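Local coordinates for protein tRNA (cytidine-2'-O-)-methyltransferase TrmJ (Sulfolobus acidocaldarius, PDB 4CNG) that methylates the ribose 2'-hydroxyl of cytidine 32 in tRNA, with S-adenosyl-L-methionine as methyl donor, and works as a homodimer, at residues N35-I48 and N161-W174. The protein carries 1 engineered substitution. Residues are numbered along the deposited sequence; the frame is centred on the assembly and turned at random.
With SAH (S-adenosyl-L-homocysteine), chain C.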
loop_
_atom_site.group_PDB
_atom_site.type_symbol
_atom_site.label_atom_id
_atom_site.label_comp_id
_atom_site.label_asym_id
_atom_site.label_seq_id
_atom_site.Cartn_x
_atom_site.Cartn_y
_atom_site.Cartn_z
ATOM N N ASN A 35 9.683 6.363 1.305
ATOM C CA ASN A 35 8.770 5.677 2.203
ATOM C C ASN A 35 8.246 6.620 3.254
ATOM O O ASN A 35 7.064 6.594 3.557
ATOM C CB ASN A 35 9.421 4.492 2.852
ATOM C CG ASN A 35 9.490 3.313 1.963
ATOM O OD1 ASN A 35 8.594 3.103 1.160
ATOM N ND2 ASN A 35 10.487 2.492 2.129
ATOM N N LEU A 36 9.106 7.425 3.858
ATOM C CA LEU A 36 8.631 8.326 4.897
ATOM C C LEU A 36 7.595 9.317 4.335
ATOM O O LEU A 36 6.575 9.566 4.971
ATOM C CB LEU A 36 9.819 9.025 5.560
ATOM C CG LEU A 36 9.464 10.017 6.676
ATOM C CD1 LEU A 36 8.664 9.336 7.759
ATOM C CD2 LEU A 36 10.703 10.663 7.230
ATOM N N GLY A 37 7.878 9.899 3.181
ATOM C CA GLY A 37 6.930 10.797 2.580
ATOM C C GLY A 37 5.605 10.152 2.209
ATOM O O GLY A 37 4.531 10.703 2.457
ATOM N N PHE A 38 5.681 8.954 1.637
ATOM C CA PHE A 38 4.482 8.229 1.288
ATOM C C PHE A 38 3.662 7.880 2.501
ATOM O O PHE A 38 2.427 7.908 2.452
ATOM C CB PHE A 38 4.831 6.957 0.497
ATOM C CG PHE A 38 5.311 7.193 -0.900
ATOM C CD1 PHE A 38 4.757 8.180 -1.677
ATOM C CD2 PHE A 38 6.331 6.418 -1.409
ATOM C CE1 PHE A 38 5.160 8.339 -3.004
ATOM C CE2 PHE A 38 6.704 6.534 -2.733
ATOM C CZ PHE A 38 6.222 7.588 -3.464
ATOM N N ILE A 39 4.320 7.549 3.621
ATOM C CA ILE A 39 3.607 7.299 4.845
ATOM C C ILE A 39 2.909 8.564 5.370
ATOM O O ILE A 39 1.752 8.509 5.778
ATOM C CB ILE A 39 4.551 6.697 5.905
ATOM C CG1 ILE A 39 4.929 5.278 5.507
ATOM C CG2 ILE A 39 3.899 6.722 7.274
ATOM C CD1 ILE A 39 6.117 4.701 6.245
ATOM N N ALA A 40 3.598 9.695 5.314
ATOM C CA ALA A 40 2.968 10.939 5.733
ATOM C C ALA A 40 1.708 11.258 4.924
ATOM O O ALA A 40 0.712 11.714 5.457
ATOM C CB ALA A 40 3.966 12.080 5.666
ATOM N N ARG A 41 1.759 11.003 3.630
ATOM C CA ARG A 41 0.570 11.174 2.777
ATOM C C ARG A 41 -0.567 10.284 3.246
ATOM O O ARG A 41 -1.710 10.730 3.382
ATOM C CB ARG A 41 0.950 10.886 1.334
ATOM C CG ARG A 41 -0.170 11.210 0.364
ATOM C CD ARG A 41 0.237 10.999 -1.074
ATOM N NE ARG A 41 -0.876 11.287 -1.969
ATOM C CZ ARG A 41 -0.748 11.484 -3.264
ATOM N NH1 ARG A 41 0.422 11.344 -3.871
ATOM N NH2 ARG A 41 -1.838 11.713 -3.964
ATOM N N LEU A 42 -0.267 9.015 3.526
ATOM C CA LEU A 42 -1.268 8.059 3.992
ATOM C C LEU A 42 -1.890 8.483 5.317
ATOM O O LEU A 42 -3.063 8.225 5.558
ATOM C CB LEU A 42 -0.661 6.668 4.087
ATOM C CG LEU A 42 -0.373 5.999 2.756
ATOM C CD1 LEU A 42 0.609 4.872 2.950
ATOM C CD2 LEU A 42 -1.664 5.547 2.058
ATOM N N VAL A 43 -1.089 9.079 6.214
ATOM C CA VAL A 43 -1.601 9.587 7.473
ATOM C C VAL A 43 -2.756 10.557 7.249
ATOM O O VAL A 43 -3.751 10.539 7.973
ATOM C CB VAL A 43 -0.456 10.200 8.299
ATOM C CG1 VAL A 43 -0.942 11.089 9.440
ATOM C CG2 VAL A 43 0.414 9.075 8.863
ATOM N N LYS A 44 -2.603 11.434 6.266
ATOM C CA LYS A 44 -3.682 12.337 5.899
ATOM C C LYS A 44 -4.812 11.639 5.120
ATOM O O LYS A 44 -5.979 11.889 5.387
ATOM C CB LYS A 44 -3.113 13.491 5.100
ATOM C CG LYS A 44 -4.123 14.609 4.861
ATOM C CD LYS A 44 -3.542 15.869 4.225
ATOM C CE LYS A 44 -4.635 16.898 3.911
ATOM N NZ LYS A 44 -4.297 17.773 2.759
ATOM N N ASN A 45 -4.477 10.766 4.182
ATOM C CA ASN A 45 -5.507 10.025 3.436
ATOM C C ASN A 45 -6.463 9.241 4.348
ATOM O O ASN A 45 -7.635 9.067 4.010
ATOM C CB ASN A 45 -4.871 8.983 2.487
ATOM C CG ASN A 45 -4.137 9.535 1.281
ATOM O OD1 ASN A 45 -3.074 9.004 0.941
ATOM N ND2 ASN A 45 -4.684 10.541 0.619
ATOM N N PHE A 46 -5.951 8.736 5.477
ATOM C CA PHE A 46 -6.713 7.850 6.330
ATOM C C PHE A 46 -6.885 8.381 7.756
ATOM O O PHE A 46 -7.343 7.658 8.627
ATOM C CB PHE A 46 -6.121 6.438 6.288
ATOM C CG PHE A 46 -6.286 5.781 4.932
ATOM C CD1 PHE A 46 -7.556 5.487 4.441
ATOM C CD2 PHE A 46 -5.201 5.486 4.151
ATOM C CE1 PHE A 46 -7.731 4.920 3.181
ATOM C CE2 PHE A 46 -5.356 4.875 2.918
ATOM C CZ PHE A 46 -6.608 4.578 2.442
ATOM N N LEU A 47 -6.630 9.674 7.950
ATOM C CA LEU A 47 -6.933 10.371 9.196
ATOM C C LEU A 47 -6.413 9.630 10.422
ATOM O O LEU A 47 -7.090 9.487 11.420
ATOM C CB LEU A 47 -8.437 10.658 9.333
ATOM C CG LEU A 47 -8.956 11.725 8.363
ATOM C CD1 LEU A 47 -10.465 11.820 8.493
ATOM C CD2 LEU A 47 -8.302 13.071 8.650
ATOM N N ILE A 48 -5.129 9.313 10.411
ATOM C CA ILE A 48 -4.476 8.731 11.573
ATOM C C ILE A 48 -4.314 9.818 12.635
ATOM O O ILE A 48 -3.976 10.960 12.325
ATOM C CB ILE A 48 -3.129 8.131 11.144
ATOM C CG1 ILE A 48 -3.361 6.843 10.356
ATOM C CG2 ILE A 48 -2.183 7.953 12.305
ATOM C CD1 ILE A 48 -3.996 5.741 11.174
ATOM N N ASN A 161 6.896 -3.666 0.486
ATOM C CA ASN A 161 7.535 -2.408 0.792
ATOM C C ASN A 161 6.819 -1.749 1.978
ATOM O O ASN A 161 5.612 -1.740 2.086
ATOM C CB ASN A 161 7.547 -1.508 -0.418
ATOM C CG ASN A 161 8.054 -0.148 -0.083
ATOM O OD1 ASN A 161 9.277 0.078 0.147
ATOM N ND2 ASN A 161 7.110 0.741 0.116
ATOM N N LEU A 162 7.629 -1.163 2.879
ATOM C CA LEU A 162 7.149 -0.561 4.115
ATOM C C LEU A 162 5.910 0.317 3.950
ATOM O O LEU A 162 4.930 0.137 4.649
ATOM C CB LEU A 162 8.291 0.255 4.713
ATOM C CG LEU A 162 7.935 1.182 5.879
ATOM C CD1 LEU A 162 7.343 0.458 7.050
ATOM C CD2 LEU A 162 9.158 1.998 6.262
ATOM N N SER A 163 5.962 1.294 3.046
ATOM C CA SER A 163 4.846 2.198 2.944
ATOM C C SER A 163 3.580 1.556 2.395
ATOM O O SER A 163 2.467 2.016 2.677
ATOM C CB SER A 163 5.193 3.438 2.147
ATOM O OG SER A 163 5.448 3.174 0.812
ATOM N N HIS A 164 3.736 0.510 1.597
ATOM C CA HIS A 164 2.585 -0.253 1.090
ATOM C C HIS A 164 1.940 -1.101 2.157
ATOM O O HIS A 164 0.717 -1.185 2.202
ATOM C CB HIS A 164 2.986 -1.022 -0.174
ATOM C CG HIS A 164 3.423 -0.108 -1.279
ATOM N ND1 HIS A 164 4.686 0.452 -1.316
ATOM C CD2 HIS A 164 2.721 0.472 -2.284
ATOM C CE1 HIS A 164 4.741 1.319 -2.313
ATOM N NE2 HIS A 164 3.572 1.331 -2.939
ATOM N N ALA A 165 2.764 -1.680 3.061
ATOM C CA ALA A 165 2.231 -2.326 4.224
ATOM C C ALA A 165 1.427 -1.348 5.097
ATOM O O ALA A 165 0.313 -1.654 5.555
ATOM C CB ALA A 165 3.337 -2.974 5.026
ATOM N N VAL A 166 1.990 -0.164 5.306
ATOM C CA VAL A 166 1.300 0.853 6.101
ATOM C C VAL A 166 -0.048 1.188 5.404
ATOM O O VAL A 166 -1.079 1.258 6.046
ATOM C CB VAL A 166 2.151 2.090 6.236
ATOM C CG1 VAL A 166 1.339 3.233 6.815
ATOM C CG2 VAL A 166 3.359 1.810 7.134
ATOM N N GLY A 167 -0.036 1.410 4.083
ATOM C CA GLY A 167 -1.271 1.791 3.389
ATOM C C GLY A 167 -2.356 0.739 3.509
ATOM O O GLY A 167 -3.515 1.068 3.701
ATOM N N ILE A 168 -1.994 -0.536 3.414
ATOM C CA ILE A 168 -2.965 -1.612 3.529
ATOM C C ILE A 168 -3.573 -1.621 4.922
ATOM O O ILE A 168 -4.767 -1.790 5.078
ATOM C CB ILE A 168 -2.335 -2.957 3.133
ATOM C CG1 ILE A 168 -2.161 -2.995 1.620
ATOM C CG2 ILE A 168 -3.139 -4.120 3.689
ATOM C CD1 ILE A 168 -1.199 -4.019 1.115
ATOM N N VAL A 169 -2.732 -1.511 5.978
ATOM C CA VAL A 169 -3.258 -1.512 7.320
ATOM C C VAL A 169 -4.178 -0.310 7.559
ATOM O O VAL A 169 -5.247 -0.428 8.178
ATOM C CB VAL A 169 -2.117 -1.596 8.363
ATOM C CG1 VAL A 169 -2.636 -1.455 9.775
ATOM C CG2 VAL A 169 -1.415 -2.941 8.198
ATOM N N LEU A 170 -3.756 0.860 7.126
ATOM C CA LEU A 170 -4.559 2.065 7.358
ATOM C C LEU A 170 -5.914 1.986 6.617
ATOM O O LEU A 170 -6.925 2.451 7.131
ATOM C CB LEU A 170 -3.812 3.336 6.971
ATOM C CG LEU A 170 -2.580 3.677 7.769
ATOM C CD1 LEU A 170 -2.064 5.055 7.360
ATOM C CD2 LEU A 170 -2.440 3.244 9.187
ATOM N N TYR A 171 -5.915 1.430 5.415
ATOM C CA TYR A 171 -7.138 1.149 4.662
ATOM C C TYR A 171 -8.054 0.172 5.443
ATOM O O TYR A 171 -9.261 0.387 5.546
ATOM C CB TYR A 171 -6.732 0.551 3.312
ATOM C CG TYR A 171 -7.853 -0.149 2.601
ATOM C CD1 TYR A 171 -8.892 0.559 2.043
ATOM C CD2 TYR A 171 -7.904 -1.541 2.545
ATOM C CE1 TYR A 171 -9.932 -0.100 1.401
ATOM C CE2 TYR A 171 -8.884 -2.211 1.890
ATOM C CZ TYR A 171 -9.924 -1.503 1.331
ATOM O OH TYR A 171 -10.914 -2.223 0.704
ATOM N N GLU A 172 -7.489 -0.888 6.010
ATOM C CA GLU A 172 -8.274 -1.805 6.809
ATOM C C GLU A 172 -8.907 -1.079 7.994
ATOM O O GLU A 172 -10.045 -1.379 8.379
ATOM C CB GLU A 172 -7.395 -2.959 7.286
ATOM C CG GLU A 172 -7.209 -4.096 6.310
ATOM C CD GLU A 172 -8.406 -5.026 6.255
ATOM O OE1 GLU A 172 -9.469 -4.709 6.827
ATOM O OE2 GLU A 172 -8.254 -6.099 5.660
ATOM N N LEU A 173 -8.146 -0.206 8.645
ATOM C CA LEU A 173 -8.667 0.558 9.785
ATOM C C LEU A 173 -9.766 1.525 9.370
ATOM O O LEU A 173 -10.745 1.686 10.085
ATOM C CB LEU A 173 -7.540 1.299 10.508
ATOM C CG LEU A 173 -6.511 0.407 11.184
ATOM C CD1 LEU A 173 -5.347 1.241 11.669
ATOM C CD2 LEU A 173 -7.120 -0.346 12.353
ATOM N N TRP A 174 -9.591 2.190 8.233
ATOM C CA TRP A 174 -10.592 3.116 7.700
ATOM C C TRP A 174 -11.915 2.421 7.468
ATOM O O TRP A 174 -12.966 2.974 7.802
ATOM C CB TRP A 174 -10.086 3.763 6.417
ATOM C CG TRP A 174 -10.985 4.771 5.851
ATOM C CD1 TRP A 174 -11.947 4.573 4.902
ATOM C CD2 TRP A 174 -11.061 6.142 6.216
ATOM N NE1 TRP A 174 -12.636 5.738 4.682
ATOM C CE2 TRP A 174 -12.099 6.723 5.462
ATOM C CE3 TRP A 174 -10.355 6.937 7.114
ATOM C CZ2 TRP A 174 -12.443 8.061 5.580
ATOM C CZ3 TRP A 174 -10.690 8.268 7.217
ATOM C CH2 TRP A 174 -11.770 8.801 6.502
HETATM N N SAH C . 13.948 -8.147 5.524
HETATM C CA SAH C . 13.055 -7.429 6.471
HETATM C CB SAH C . 11.886 -6.878 5.672
HETATM C CG SAH C . 11.171 -5.703 6.364
HETATM S SD SAH C . 9.827 -5.069 5.370
HETATM C C SAH C . 12.639 -8.391 7.546
HETATM O O SAH C . 12.913 -9.589 7.459
HETATM O OXT SAH C . 12.162 -8.005 8.594
HETATM C "C5'" SAH C . 9.574 -3.527 6.250
HETATM C "C4'" SAH C . 8.367 -3.479 7.178
HETATM O "O4'" SAH C . 7.169 -3.597 6.394
HETATM C "C3'" SAH C . 8.259 -4.582 8.171
HETATM O "O3'" SAH C . 9.121 -4.316 9.289
HETATM C "C2'" SAH C . 6.797 -4.586 8.518
HETATM O "O2'" SAH C . 6.501 -3.508 9.397
HETATM C "C1'" SAH C . 6.168 -4.297 7.149
HETATM N N9 SAH C . 5.801 -5.521 6.374
HETATM C C8 SAH C . 6.226 -5.853 5.123
HETATM N N7 SAH C . 5.508 -6.916 4.665
HETATM C C5 SAH C . 4.608 -7.217 5.632
HETATM C C6 SAH C . 3.544 -8.134 5.741
HETATM N N6 SAH C . 3.262 -9.025 4.769
HETATM N N1 SAH C . 2.827 -8.135 6.838
HETATM C C2 SAH C . 3.089 -7.241 7.804
HETATM N N3 SAH C . 4.036 -6.314 7.796
HETATM C C4 SAH C . 4.766 -6.292 6.701
#
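Helix 35-45 and helix 162-174 run side by side in nearly the same direction, their axes 12° apart and 9.0 Å at closest approach. Asn35 lies level with Ser163, Leu42 with Gly167 and Phe46 with Leu170. At the N-terminal end two side-chain amides approach from opposite directions, their planes turned against each other. Asn161 ND2 donates to Asn35 OD1 (3.0 Å) with the acceptor in its own amide plane, but the donor itself is tilted from the carbonyl plane of Asn35. The return bond from Asn35 ND2 to Asn161 OD1 is weak; Glu133 also accepts from Asn35 ND2. With CG anti to the backbone N (chi1 173°), Asn161 also reaches His164, donating from ND2 to ND1 over 2.8 Å. Losing this amide to an alanine is likely to leave Asn35 OD1 and His164 ND1 without the donor that joins them, with Asn35 held mainly through Glu133. Ser163 OG bonds His164 of the second subunit, which ties this end to the dimer interface.

Both helices pack on the parallel sheet of the SPOUT methyltransferase fold, where Ile39 meets strand 22-28 and Val166 strand 125-130. Leu162 and Ala165 also line the S-adenosyl-L-homocysteine pocket. Midway, Leu42 is a knob in the hole formed by Ser163, Val166, Gly167 and Leu170. Its CD1 lies 3.6 Å from Gly167 CA, where a side chain would crowd it.

Beyond, the two methyls of Leu170 meet Ile48, with CD2 3.6 Å from Ile48 CD1. The Phe46 ring takes Tyr171 CA over one face in a CH-pi contact. Its edge is turned toward the face of the five-membered ring of Trp174, an offset edge-to-face pair with planes 60° apart. Leu47 CD1 meets the edge of the six-membered ring of the indole, 3.8 Å from Trp174 CZ3.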